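Local coordinates for probable leucine/isoleucine/valine-binding protein (Rhodopirellula baltica, PDB 4KV7) that probably binds leucine, isoleucine, valine or a similar small ligand as a periplasmic binding protein, at residues 20-25 / 59-64; 75-80 / 103-108; 87-92 / 108-113; 130-135 / 352-357. The protein carries 1 engineered substitution. All blocks are in the same frame, centred on the assembly; numbering follows the deposited sequence.

Interaction 1 (20-25 / 59-64)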
# COMPACT_ATOMS: atom_id res chain seq x y z
N PHE A 20 -0.40 -7.35 18.63
CA PHE A 20 -0.52 -6.30 17.64
C PHE A 20 -1.88 -6.40 16.97
O PHE A 20 -2.41 -7.50 16.80
CB PHE A 20 0.63 -6.40 16.64
CG PHE A 20 1.95 -6.14 17.28
CD1 PHE A 20 2.33 -4.84 17.59
CD2 PHE A 20 2.77 -7.19 17.66
CE1 PHE A 20 3.53 -4.59 18.22
CE2 PHE A 20 3.98 -6.94 18.30
CZ PHE A 20 4.36 -5.63 18.58
N GLY A 21 -2.46 -5.26 16.61
CA GLY A 21 -3.78 -5.27 16.00
C GLY A 21 -3.77 -4.84 14.55
O GLY A 21 -2.83 -4.21 14.08
N MSE A 22 -4.84 -5.19 13.85
CA MSE A 22 -5.03 -4.81 12.46
C MSE A 22 -6.52 -4.79 12.17
O MSE A 22 -7.23 -5.70 12.59
CB MSE A 22 -4.31 -5.82 11.55
CG MSE A 22 -4.46 -5.60 10.04
SE MSE A 22 -3.75 -7.10 8.93
CE MSE A 22 -1.87 -6.77 9.26
N SER A 23 -6.99 -3.74 11.52
CA SER A 23 -8.35 -3.70 10.96
C SER A 23 -8.17 -3.57 9.47
O SER A 23 -7.48 -2.67 9.01
CB SER A 23 -9.14 -2.52 11.50
OG SER A 23 -10.47 -2.53 11.01
N THR A 24 -8.75 -4.47 8.69
CA THR A 24 -8.43 -4.49 7.27
C THR A 24 -9.43 -5.28 6.45
O THR A 24 -10.29 -5.96 6.98
CB THR A 24 -7.02 -5.04 7.07
OG1 THR A 24 -6.49 -4.54 5.84
CG2 THR A 24 -6.99 -6.58 7.08
N ALA A 25 -9.29 -5.17 5.13
CA ALA A 25 -10.19 -5.85 4.21
C ALA A 25 -9.82 -7.32 4.10
O ALA A 25 -8.93 -7.70 3.33
CB ALA A 25 -10.14 -5.17 2.85
N LEU A 59 4.72 -13.32 19.61
CA LEU A 59 4.03 -12.36 18.77
C LEU A 59 2.64 -12.88 18.45
O LEU A 59 2.46 -14.06 18.16
CB LEU A 59 4.81 -12.17 17.48
CG LEU A 59 6.19 -11.53 17.62
CD1 LEU A 59 7.00 -11.74 16.35
CD2 LEU A 59 6.06 -10.04 17.93
N LYS A 60 1.66 -11.99 18.50
CA LYS A 60 0.29 -12.35 18.14
C LYS A 60 -0.32 -11.21 17.37
O LYS A 60 -0.22 -10.05 17.79
CB LYS A 60 -0.54 -12.64 19.38
CG LYS A 60 -1.99 -13.05 19.07
CD LYS A 60 -2.79 -13.31 20.34
CE LYS A 60 -4.22 -13.72 20.02
NZ LYS A 60 -4.28 -15.08 19.41
N LEU A 61 -0.95 -11.52 16.24
CA LEU A 61 -1.68 -10.52 15.47
C LEU A 61 -3.17 -10.75 15.64
O LEU A 61 -3.67 -11.85 15.37
CB LEU A 61 -1.33 -10.63 14.00
CG LEU A 61 -2.00 -9.59 13.08
CD1 LEU A 61 -1.44 -8.20 13.33
CD2 LEU A 61 -1.83 -9.97 11.61
N ILE A 62 -3.87 -9.72 16.10
CA ILE A 62 -5.33 -9.75 16.18
C ILE A 62 -5.84 -8.96 14.98
O ILE A 62 -5.72 -7.73 14.93
CB ILE A 62 -5.83 -9.14 17.49
CG1 ILE A 62 -5.23 -9.89 18.67
CG2 ILE A 62 -7.36 -9.16 17.54
CD1 ILE A 62 -5.52 -9.27 20.02
N ALA A 63 -6.33 -9.68 13.98
CA ALA A 63 -6.74 -9.08 12.71
C ALA A 63 -8.25 -9.14 12.56
O ALA A 63 -8.84 -10.22 12.53
CB ALA A 63 -6.06 -9.79 11.55
N LEU A 64 -8.87 -7.97 12.49
CA LEU A 64 -10.31 -7.84 12.38
C LEU A 64 -10.66 -7.35 10.98
O LEU A 64 -9.98 -6.49 10.43
CB LEU A 64 -10.82 -6.85 13.43
CG LEU A 64 -10.43 -7.16 14.88
CD1 LEU A 64 -11.03 -6.15 15.85
CD2 LEU A 64 -10.81 -8.58 15.28
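M22, a selenomethionine, starts with CG anti to its backbone N (chi1 177°), runs on extended and bends only at chi3 (-71°), so that its terminal CE turns toward L61. L61 also has CG anti to N, and the two side chains cross obliquely, with M22 CE 4.0 Å from L61 CD2. F20 uses the other common choice, CG beside its backbone N and anti to the carbonyl carbon. The edge of its ring then meets L59, F20 CE2 lying 3.8 Å from L59 CD2. F20, M22, L61 and A63 share one face of the sheet, whereas S23, I62 and L64 belong to the other.

Between these faces runs a regular parallel ladder. F20 N donates to K60 O at 2.8 Å, and F20 O receives I62 N at 2.7 Å; both bonds are almost straight. M22 sits in the same way between I62 O and L64 N, although its own N-H bond to I62 O is distinctly bent (136°). The ladder ends with T24 N donating to L64 O at 2.9 Å. Small CA-H...O contacts, such as G21 CA to I62 O at 3.3 Å, fill the intervals.

Here is the parallel pairing that a beta-alpha-beta unit produces: strand 16-24, helix 31-50, strand 57-65. The connecting helix covers the M22 and L61 face through R38 and L42, helix 70-81 lies against I62 and L64 on the other, and the edge of strand 16-24 away from 57-65 makes backbone hydrogen bonds from G21 to A88 and V90.

Interaction 2 (75-80 / 103-108); sequences PNMHRL and PIAQQT
I104 can be followed outward from a CB that points at the neighbouring helix. Its CG2 branch, anti to the backbone N, reaches ND1 of the H78 imidazole at 3.9 Å. The CG1 branch lies beside the backbone N (chi1 -60°) and passes CE1 of the same ring at 3.9 Å. At the tip, CD1 sits over one face of the imidazole, displaced toward the rim, 3.6 Å from H78 NE2. This is a CH-pi contact, and the two side chains cross at about a right angle. The same methyl also touches M77 CB at 3.8 Å, so it is wedged between two consecutive residues of helix 70-81.

Helices 70-81 and 95-107 run nearly parallel here, their short axes 9.8 Å apart and crossing at -20°, two helices that lie side by side on one face of this parallel alpha/beta region. An alanine at I104 would remove both branches beyond CB and would probably leave the H78 ring and M77 CB without their main apolar partner in the second helix.

Deeper in, selenomethionine M77 is bent at both chi2 and chi3, which carries its CE to A105 CB at 4.1 Å; its side chain also touches N92. On the solvent side, Q107 takes the crowded first torsion (chi1 62°), and its NE2 comes to the edge of the H78 ring, 4.0 Å from H78 CE1.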
# COMPACT_ATOMS: atom_id res chain seq x y z
N PRO A 75 -15.58 0.53 14.95
CA PRO A 75 -15.72 -0.38 16.10
C PRO A 75 -14.54 -1.35 16.23
O PRO A 75 -14.17 -1.71 17.35
CB PRO A 75 -17.03 -1.13 15.83
CG PRO A 75 -17.30 -0.94 14.37
CD PRO A 75 -16.70 0.38 14.00
N ASN A 76 -13.94 -1.76 15.11
CA ASN A 76 -12.77 -2.63 15.18
C ASN A 76 -11.64 -1.95 15.94
O ASN A 76 -10.98 -2.57 16.78
CB ASN A 76 -12.27 -2.99 13.79
CG ASN A 76 -13.14 -4.01 13.07
OD1 ASN A 76 -14.10 -4.52 13.62
ND2 ASN A 76 -12.78 -4.31 11.83
N MSE A 77 -11.40 -0.68 15.65
CA MSE A 77 -10.31 0.06 16.27
C MSE A 77 -10.57 0.27 17.76
O MSE A 77 -9.64 0.22 18.56
CB MSE A 77 -10.09 1.40 15.57
CG MSE A 77 -9.46 1.24 14.18
SE MSE A 77 -7.61 0.62 14.23
CE MSE A 77 -6.90 2.11 15.31
N HIS A 78 -11.82 0.51 18.13
CA HIS A 78 -12.15 0.63 19.54
C HIS A 78 -11.85 -0.69 20.26
O HIS A 78 -11.28 -0.68 21.35
CB HIS A 78 -13.60 1.06 19.74
CG HIS A 78 -13.83 2.52 19.45
ND1 HIS A 78 -13.21 3.52 20.16
CD2 HIS A 78 -14.60 3.14 18.52
CE1 HIS A 78 -13.59 4.69 19.69
NE2 HIS A 78 -14.44 4.49 18.70
N ARG A 79 -12.21 -1.81 19.65
CA ARG A 79 -11.95 -3.10 20.27
C ARG A 79 -10.45 -3.39 20.38
O ARG A 79 -9.98 -3.87 21.42
CB ARG A 79 -12.67 -4.24 19.53
CG ARG A 79 -14.20 -4.17 19.63
CD ARG A 79 -14.85 -5.56 19.63
NE ARG A 79 -14.48 -6.36 18.46
CZ ARG A 79 -15.08 -6.29 17.28
NH1 ARG A 79 -16.09 -5.45 17.09
NH2 ARG A 79 -14.67 -7.06 16.28
N LEU A 80 -9.70 -3.08 19.33
CA LEU A 80 -8.26 -3.34 19.33
C LEU A 80 -7.54 -2.51 20.40
O LEU A 80 -6.66 -3.02 21.09
CB LEU A 80 -7.66 -3.05 17.95
CG LEU A 80 -8.07 -4.02 16.85
CD1 LEU A 80 -7.64 -3.48 15.50
CD2 LEU A 80 -7.48 -5.39 17.10
N PRO A 103 -7.82 8.88 14.48
CA PRO A 103 -8.16 9.57 15.73
C PRO A 103 -8.27 8.63 16.92
O PRO A 103 -8.00 9.03 18.05
CB PRO A 103 -9.51 10.21 15.42
CG PRO A 103 -9.50 10.40 13.93
CD PRO A 103 -8.76 9.22 13.39
N ILE A 104 -8.68 7.39 16.68
CA ILE A 104 -8.81 6.40 17.75
C ILE A 104 -7.42 5.97 18.23
O ILE A 104 -7.18 5.86 19.43
CB ILE A 104 -9.67 5.21 17.30
CG1 ILE A 104 -11.07 5.71 16.92
CG2 ILE A 104 -9.76 4.17 18.40
CD1 ILE A 104 -11.93 4.71 16.16
N ALA A 105 -6.50 5.75 17.29
CA ALA A 105 -5.12 5.45 17.65
C ALA A 105 -4.50 6.61 18.42
O ALA A 105 -3.84 6.40 19.44
CB ALA A 105 -4.30 5.12 16.41
N GLN A 106 -4.73 7.83 17.95
CA GLN A 106 -4.17 9.01 18.62
C GLN A 106 -4.68 9.17 20.04
O GLN A 106 -3.90 9.42 20.96
CB GLN A 106 -4.48 10.27 17.81
CG GLN A 106 -3.69 10.35 16.52
CD GLN A 106 -4.15 11.49 15.65
OE1 GLN A 106 -5.26 11.99 15.79
NE2 GLN A 106 -3.29 11.92 14.75
N GLN A 107 -5.99 9.03 20.23
CA GLN A 107 -6.56 9.25 21.56
C GLN A 107 -6.13 8.18 22.56
O GLN A 107 -6.08 8.44 23.75
CB GLN A 107 -8.08 9.44 21.52
CG GLN A 107 -8.90 8.29 20.98
CD GLN A 107 -10.24 8.75 20.44
OE1 GLN A 107 -10.41 9.92 20.08
NE2 GLN A 107 -11.21 7.84 20.39
N THR A 108 -5.78 7.00 22.06
CA THR A 108 -5.31 5.93 22.93
C THR A 108 -3.78 5.82 22.92
O THR A 108 -3.22 4.93 23.56
CB THR A 108 -5.91 4.57 22.54
OG1 THR A 108 -5.56 4.26 21.18
CG2 THR A 108 -7.42 4.59 22.68

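Interaction 3 (87-92 / 108-113); sequences LAVVGN and TKTPFF
Strands 89-90 and 112-113 are the two ends of a beta-alpha-beta crossover through helix 95-107, and they pair in parallel. The tight part is the backbone ladder: V89 N donates to P111 O at 2.8 Å, V89 O accepts from F113 N at 2.9 Å, and G91 N closes the pairing on F113 O. All three bonds are fairly straight. G91 leaves the strand with positive phi (73°), a conformation that favours glycine.

Side chains fill in around V89. Its CG1, anti to the backbone N (chi1 171°), lies 3.9 Å from F112 CE1, while CG2 meets the T110 methyl. Helices cover this closed region: M77 touches V89, and F113 packs on V309 and L313 of helix 301-319.

The contact thins at the L87 end, where the partly exposed side chain of L87 points away from 108-113. L87 O, buried without a polar partner, has P111 CD at 3.4 Å. Just before T110, helix 95-107 ends in a Schellman motif at K109, an exposed residue.

At the G91 end, N92 OD1 accepts from the backbone N of S23; the amide plane stands 85° from the F112 ring, with N92 ND2 3.5 Å from F112 CE1.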
# COMPACT_ATOMS: atom_id res chain seq x y z
N LEU A 87 -0.47 -3.33 21.29
CA LEU A 87 0.71 -2.49 21.44
C LEU A 87 0.89 -1.51 20.27
O LEU A 87 1.52 -0.46 20.43
CB LEU A 87 1.96 -3.36 21.59
CG LEU A 87 1.93 -4.34 22.76
CD1 LEU A 87 3.13 -5.28 22.71
CD2 LEU A 87 1.85 -3.62 24.10
N ALA A 88 0.35 -1.89 19.12
CA ALA A 88 0.39 -1.08 17.91
C ALA A 88 -0.65 -1.64 16.95
O ALA A 88 -1.01 -2.82 17.05
CB ALA A 88 1.78 -1.12 17.26
N VAL A 89 -1.13 -0.80 16.04
CA VAL A 89 -2.04 -1.20 14.98
C VAL A 89 -1.23 -1.13 13.70
O VAL A 89 -0.70 -0.07 13.34
CB VAL A 89 -3.28 -0.29 14.92
CG1 VAL A 89 -4.10 -0.59 13.68
CG2 VAL A 89 -4.13 -0.46 16.18
N VAL A 90 -1.11 -2.27 13.03
CA VAL A 90 -0.11 -2.42 11.98
C VAL A 90 -0.72 -2.86 10.65
O VAL A 90 -1.53 -3.78 10.58
CB VAL A 90 1.01 -3.42 12.39
CG1 VAL A 90 1.64 -3.00 13.70
CG2 VAL A 90 0.48 -4.84 12.51
N GLY A 91 -0.32 -2.17 9.59
CA GLY A 91 -0.65 -2.60 8.24
C GLY A 91 -2.07 -2.44 7.74
O GLY A 91 -2.40 -3.04 6.72
N ASN A 92 -2.91 -1.66 8.42
CA ASN A 92 -4.30 -1.52 7.99
C ASN A 92 -4.38 -1.05 6.54
O ASN A 92 -3.67 -0.13 6.15
CB ASN A 92 -5.03 -0.45 8.80
CG ASN A 92 -5.38 -0.88 10.20
OD1 ASN A 92 -4.94 -1.91 10.72
ND2 ASN A 92 -6.20 -0.05 10.84
N THR A 108 -5.78 7.00 22.06
CA THR A 108 -5.31 5.93 22.93
C THR A 108 -3.78 5.82 22.92
O THR A 108 -3.22 4.93 23.56
CB THR A 108 -5.91 4.57 22.54
OG1 THR A 108 -5.56 4.26 21.18
CG2 THR A 108 -7.42 4.59 22.68
N LYS A 109 -3.13 6.75 22.22
CA LYS A 109 -1.67 6.79 22.12
C LYS A 109 -1.09 5.47 21.60
O LYS A 109 -0.06 5.00 22.07
CB LYS A 109 -1.05 7.21 23.46
CG LYS A 109 -1.53 8.57 23.91
CD LYS A 109 -0.79 9.05 25.15
CE LYS A 109 -1.33 10.39 25.62
NZ LYS A 109 -1.05 11.49 24.66
N THR A 110 -1.77 4.90 20.62
CA THR A 110 -1.38 3.62 20.04
C THR A 110 -0.68 3.87 18.71
O THR A 110 -1.27 4.46 17.81
CB THR A 110 -2.61 2.74 19.77
OG1 THR A 110 -3.37 2.56 20.97
CG2 THR A 110 -2.20 1.37 19.23
N PRO A 111 0.58 3.40 18.56
CA PRO A 111 1.25 3.56 17.27
C PRO A 111 0.45 2.94 16.13
O PRO A 111 -0.11 1.85 16.28
CB PRO A 111 2.58 2.81 17.47
CG PRO A 111 2.82 2.89 18.94
CD PRO A 111 1.46 2.81 19.58
N PHE A 112 0.37 3.66 15.02
CA PHE A 112 -0.38 3.27 13.84
C PHE A 112 0.69 3.14 12.75
O PHE A 112 1.09 4.13 12.12
CB PHE A 112 -1.42 4.35 13.51
CG PHE A 112 -2.43 3.94 12.47
CD1 PHE A 112 -3.55 3.21 12.82
CD2 PHE A 112 -2.26 4.30 11.15
CE1 PHE A 112 -4.48 2.84 11.86
CE2 PHE A 112 -3.19 3.94 10.18
CZ PHE A 112 -4.30 3.21 10.54
N PHE A 113 1.20 1.92 12.56
CA PHE A 113 2.45 1.70 11.85
C PHE A 113 2.27 0.90 10.57
O PHE A 113 1.63 -0.16 10.56
CB PHE A 113 3.47 0.99 12.75
CG PHE A 113 4.74 0.62 12.03
CD1 PHE A 113 5.56 1.62 11.53
CD2 PHE A 113 5.10 -0.70 11.81
CE1 PHE A 113 6.70 1.31 10.83
CE2 PHE A 113 6.25 -1.02 11.12
CZ PHE A 113 7.06 -0.01 10.62

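Interaction 4 (130-135 / 352-357)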
# COMPACT_ATOMS: atom_id res chain seq x y z
N PHE A 130 1.39 9.68 16.15
CA PHE A 130 1.45 8.22 16.31
C PHE A 130 1.43 7.46 14.99
O PHE A 130 1.52 6.24 14.98
CB PHE A 130 0.34 7.74 17.23
CG PHE A 130 0.56 8.12 18.65
CD1 PHE A 130 1.45 7.40 19.43
CD2 PHE A 130 -0.07 9.22 19.20
CE1 PHE A 130 1.69 7.75 20.73
CE2 PHE A 130 0.17 9.58 20.51
CZ PHE A 130 1.05 8.84 21.27
N VAL A 131 1.34 8.19 13.89
CA VAL A 131 1.29 7.57 12.58
C VAL A 131 2.69 7.51 11.98
O VAL A 131 3.30 8.56 11.68
CB VAL A 131 0.33 8.31 11.64
CG1 VAL A 131 0.31 7.64 10.27
CG2 VAL A 131 -1.07 8.36 12.23
N ILE A 132 3.21 6.30 11.80
CA ILE A 132 4.56 6.08 11.30
C ILE A 132 4.47 5.15 10.11
O ILE A 132 3.86 4.08 10.18
CB ILE A 132 5.47 5.50 12.39
CG1 ILE A 132 5.53 6.46 13.58
CG2 ILE A 132 6.86 5.24 11.84
CD1 ILE A 132 6.46 6.03 14.69
N ASN A 133 5.05 5.59 8.99
CA ASN A 133 4.88 4.93 7.70
C ASN A 133 6.16 4.31 7.18
O ASN A 133 7.24 4.85 7.40
CB ASN A 133 4.38 5.96 6.68
CG ASN A 133 3.13 6.66 7.15
OD1 ASN A 133 2.08 6.04 7.31
ND2 ASN A 133 3.22 7.98 7.34
N TYR A 134 6.01 3.19 6.48
CA TYR A 134 7.09 2.64 5.66
C TYR A 134 7.09 3.25 4.25
O TYR A 134 8.11 3.76 3.78
CB TYR A 134 7.02 1.09 5.57
CG TYR A 134 7.70 0.61 4.31
CD1 TYR A 134 9.08 0.70 4.17
CD2 TYR A 134 6.97 0.16 3.22
CE1 TYR A 134 9.72 0.35 2.99
CE2 TYR A 134 7.59 -0.20 2.03
CZ TYR A 134 8.97 -0.10 1.92
OH TYR A 134 9.62 -0.43 0.75
N ARG A 135 5.95 3.17 3.57
CA ARG A 135 5.90 3.32 2.12
C ARG A 135 5.90 4.76 1.62
O ARG A 135 5.43 5.68 2.28
CB ARG A 135 4.68 2.60 1.54
CG ARG A 135 3.35 3.06 2.15
CD ARG A 135 2.21 3.09 1.14
NE ARG A 135 1.84 1.75 0.68
CZ ARG A 135 1.06 1.49 -0.35
NH1 ARG A 135 0.83 0.23 -0.70
NH2 ARG A 135 0.52 2.48 -1.05
N ASN A 352 11.09 13.44 13.75
CA ASN A 352 10.52 14.36 12.76
C ASN A 352 10.49 13.78 11.36
O ASN A 352 10.40 14.51 10.37
CB ASN A 352 11.32 15.66 12.74
CG ASN A 352 11.58 16.21 14.12
OD1 ASN A 352 10.66 16.60 14.83
ND2 ASN A 352 12.85 16.24 14.52
N ASP A 353 10.57 12.46 11.26
CA ASP A 353 10.62 11.79 9.97
C ASP A 353 9.83 10.50 10.09
O ASP A 353 10.35 9.48 10.56
CB ASP A 353 12.07 11.51 9.57
CG ASP A 353 12.18 10.85 8.21
OD1 ASP A 353 11.14 10.62 7.56
OD2 ASP A 353 13.31 10.55 7.79
N HIS A 354 8.58 10.55 9.65
CA HIS A 354 7.68 9.43 9.84
C HIS A 354 7.34 8.66 8.57
O HIS A 354 6.34 7.95 8.51
CB HIS A 354 6.41 9.88 10.56
CG HIS A 354 6.58 10.05 12.03
ND1 HIS A 354 5.55 10.43 12.86
CD2 HIS A 354 7.66 9.89 12.83
CE1 HIS A 354 5.99 10.50 14.10
NE2 HIS A 354 7.27 10.18 14.11
N GLN A 355 8.18 8.78 7.55
CA GLN A 355 8.03 7.97 6.35
C GLN A 355 9.39 7.38 5.99
O GLN A 355 10.33 8.12 5.68
CB GLN A 355 7.45 8.76 5.19
CG GLN A 355 7.17 7.90 3.96
CD GLN A 355 6.66 8.71 2.80
OE1 GLN A 355 5.59 9.33 2.88
NE2 GLN A 355 7.43 8.75 1.72
N ALA A 356 9.50 6.07 6.05
CA ALA A 356 10.80 5.42 5.96
C ALA A 356 11.42 5.49 4.57
O ALA A 356 12.63 5.61 4.44
CB ALA A 356 10.70 3.98 6.43
N SER A 357 10.57 5.38 3.55
CA SER A 357 10.99 5.26 2.16
C SER A 357 10.23 6.24 1.27
O SER A 357 9.03 6.42 1.46
CB SER A 357 10.70 3.83 1.68
OG SER A 357 10.87 3.69 0.28
O HOH W 1 12.15 1.17 0.36
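The imidazole of H354 turns one face to the side chain of I132. Its CG stands beside the backbone N and anti to the carbonyl carbon (chi1 -78°), which presents that face to I132. The CG1 of I132 sits over the centre of the H354 ring, 3.9 Å from the centroid, in a CH-pi contact. The ring's NE2 is hydrogen-bonded to E334, which is likely to fix the ring's rotation.

N133 also has CG beside its backbone N. It donates from its backbone N to H354 O at 2.7 Å and adds a weak bond from ND2 to the same oxygen, while ND2 also bonds L122 O. N133 O then accepts A356 N at 2.9 Å. This single bridge brings a loop between strands 347-349 and 361-365 alongside the end of strand 131-132, an edge of the three-stranded parallel sheet, joining parts of the chain more than 200 residues apart. Further on, S357 N bonds Y134 O at 3.0 Å.

Q355 is extended, CG anti to N (chi1 -175°), and its CG lies 3.3 Å from R135 O. Its amide turns so that NE2 donates to S357 O at 2.8 Å within the loop, with a second bond to E140, while OE1 accepts from R123. An alanine at Q355 would lose all three bonds and would probably loosen the hold on this loop.

Y134 puts CG anti to its backbone N (chi1 155°), bringing CE1 within 3.8 Å of S357 CB. Its hydroxyl bonds V272 O, and one water donates both to Y134 OH and to S357 OG, which also accepts from the backbone N of K359.

Interactions 1, 2 and 3 form one continuous cluster, with centres 9 to 13 Å apart; interaction 4 has its centre 12 Å from that of interaction 3 but 19 to 20 Å from those of interactions 2 and 1. Along the chain, interaction 1 closes first; interactions 2 and 3 then interleave, sharing T108, because helix 70-81 leads to strand 89-90 and helix 95-107 to strand 112-113. G21 bonds directly to V90, so interactions 1 and 3 continue one another laterally. Strand 112-113 in turn pairs with 131-132, connecting interactions 3 and 4. Successive crossovers thus build one alpha/beta region stepwise, and interaction 4 brings a late part of the chain back to it, consistent with the periplasmic binding protein family.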